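Local coordinates for OmpT protein (Vibrio cholerae serotype O1, PDB 6EHD), which probably acts as a non-specific diffusion porin, a beta-barrel channel that lets small solutes and ions cross the outer membrane, at residues Ser6-Val11 / Ala42-Asn47. The protein carries 1 engineered substitution. Numbering follows the deposited sequence.
Sequences SDAGTV and ANYTVN
Thr10 and Asn43 face each other as a hydrogen-bonded antiparallel pair, joined by two backbone bonds: Thr10 N to Asn43 O at 3.0 Å, with the donor in the carbonyl plane, and Asn43 N to Thr10 O, also 3.0 Å. Their side chains cross obliquely, Thr10 OG1 lying 3.8 Å from Asn43 CB. Thr10 OG1 sits between its backbone N and carbonyl carbon (chi1 46°), and a water links it to Asn43 ND2, from which the water accepts a bond of 2.9 Å. Both rungs lie in the antiparallel beta hairpin of strands 9-24 and 30-47, far from its connecting turn; with its neighbours it builds the porin barrel wall. A third, Thr45 N to Ala8 O at 3.2 Å, extends the pairing one residue beyond strand 9-24; here the donor stands 25° from the carbonyl plane. On the other face, Gly9 pairs with Tyr44, whose CG lies anti to its backbone N (chi1 -175°). The ring, oblique to Gly9, brings CD1 within 3.7 Å of Gly9 CA, on the side where a beta carbon would point, so the missing side chain makes room for it. The same ring meets Ala8 CB through CE1 at 4.2 Å, while Val11 CG2 touches Ala42 CB farther along. On the strands' outer edges, backbone bonds continue the wall, Val11 to Leu4 and Lys5, Ala42 to Gly54, Tyr44 to Leu52. Asn43 ND2, donor to the water, also makes a weak hydrogen bond to Asp41 OD1.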
loop_
_atom_site.group_PDB
_atom_site.type_symbol
_atom_site.label_atom_id
_atom_site.label_comp_id
_atom_site.label_asym_id
_atom_site.label_seq_id
_atom_site.Cartn_x
_atom_site.Cartn_y
_atom_site.Cartn_z
ATOM N N SER A 6 12.979 25.530 13.585
ATOM C CA SER A 6 11.677 25.569 14.325
ATOM C C SER A 6 11.243 27.002 14.804
ATOM O O SER A 6 12.073 27.717 15.356
ATOM C CB SER A 6 11.714 24.617 15.533
ATOM O OG SER A 6 10.422 24.433 16.090
ATOM N N ASP A 7 9.959 27.379 14.588
ATOM C CA ASP A 7 9.310 28.683 15.001
ATOM C C ASP A 7 7.821 28.721 14.489
ATOM O O ASP A 7 7.024 27.881 14.906
ATOM C CB ASP A 7 10.125 29.925 14.541
ATOM C CG ASP A 7 9.547 31.271 15.064
ATOM O OD1 ASP A 7 8.755 31.258 16.034
ATOM O OD2 ASP A 7 9.869 32.340 14.487
ATOM N N ALA A 8 7.439 29.681 13.631
ATOM C CA ALA A 8 6.303 29.522 12.723
ATOM C C ALA A 8 6.686 28.580 11.552
ATOM O O ALA A 8 5.793 28.032 10.858
ATOM C CB ALA A 8 5.878 30.875 12.171
ATOM N N GLY A 9 8.000 28.428 11.306
ATOM C CA GLY A 9 8.534 27.457 10.327
ATOM C C GLY A 9 9.273 26.295 11.010
ATOM O O GLY A 9 9.901 26.516 12.041
ATOM N N THR A 10 9.196 25.085 10.443
ATOM C CA THR A 10 9.996 23.892 10.888
ATOM C C THR A 10 10.560 23.156 9.703
ATOM O O THR A 10 9.889 23.022 8.647
ATOM C CB THR A 10 9.106 22.928 11.687
ATOM O OG1 THR A 10 7.868 22.743 10.975
ATOM C CG2 THR A 10 8.783 23.494 13.055
ATOM N N VAL A 11 11.813 22.695 9.814
ATOM C CA VAL A 11 12.428 21.907 8.795
ATOM C C VAL A 11 12.807 20.555 9.556
ATOM O O VAL A 11 13.498 20.631 10.565
ATOM C CB VAL A 11 13.614 22.608 8.155
ATOM C CG1 VAL A 11 14.253 21.748 7.090
ATOM C CG2 VAL A 11 13.162 23.912 7.440
ATOM N N ALA A 42 9.458 20.338 5.230
ATOM C CA ALA A 42 9.417 21.746 5.652
ATOM C C ALA A 42 7.953 22.284 5.699
ATOM O O ALA A 42 7.185 22.031 4.765
ATOM C CB ALA A 42 10.262 22.570 4.678
ATOM N N ASN A 43 7.569 22.893 6.812
ATOM C CA ASN A 43 6.210 23.414 7.048
ATOM C C ASN A 43 6.294 24.874 7.493
ATOM O O ASN A 43 7.207 25.266 8.241
ATOM C CB ASN A 43 5.384 22.565 8.049
ATOM C CG ASN A 43 5.056 21.170 7.462
ATOM O OD1 ASN A 43 4.045 21.010 6.742
ATOM N ND2 ASN A 43 5.985 20.188 7.632
ATOM N N TYR A 44 5.355 25.687 7.006
ATOM C CA TYR A 44 5.306 27.071 7.422
ATOM C C TYR A 44 3.855 27.519 7.537
ATOM O O TYR A 44 3.105 27.406 6.572
ATOM C CB TYR A 44 6.117 27.925 6.412
ATOM C CG TYR A 44 6.209 29.372 6.862
ATOM C CD1 TYR A 44 7.226 29.791 7.728
ATOM C CD2 TYR A 44 5.259 30.322 6.461
ATOM C CE1 TYR A 44 7.293 31.128 8.175
ATOM C CE2 TYR A 44 5.313 31.659 6.906
ATOM C CZ TYR A 44 6.331 32.065 7.752
ATOM O OH TYR A 44 6.399 33.383 8.169
ATOM N N THR A 45 3.476 28.040 8.696
ATOM C CA THR A 45 2.146 28.554 8.958
ATOM C C THR A 45 2.118 30.055 8.644
ATOM O O THR A 45 2.867 30.844 9.224
ATOM C CB THR A 45 1.783 28.308 10.463
ATOM O OG1 THR A 45 1.738 26.916 10.697
ATOM C CG2 THR A 45 0.420 28.839 10.838
ATOM N N VAL A 46 1.290 30.439 7.709
ATOM C CA VAL A 46 1.136 31.883 7.282
ATOM C C VAL A 46 0.189 32.541 8.276
ATOM O O VAL A 46 0.524 33.550 8.873
ATOM C CB VAL A 46 0.649 31.990 5.825
ATOM C CG1 VAL A 46 0.409 33.462 5.383
ATOM C CG2 VAL A 46 1.574 31.296 4.868
ATOM N N ASN A 47 -0.962 31.928 8.513
ATOM C CA ASN A 47 -1.863 32.291 9.590
ATOM C C ASN A 47 -2.822 31.145 9.969
ATOM O O ASN A 47 -2.693 30.043 9.463
ATOM C CB ASN A 47 -2.608 33.613 9.276
ATOM C CG ASN A 47 -3.468 33.560 8.032
ATOM O OD1 ASN A 47 -4.024 32.520 7.656
ATOM N ND2 ASN A 47 -3.634 34.719 7.413
HETATM O O HOH W 1 8.451 20.247 9.228
#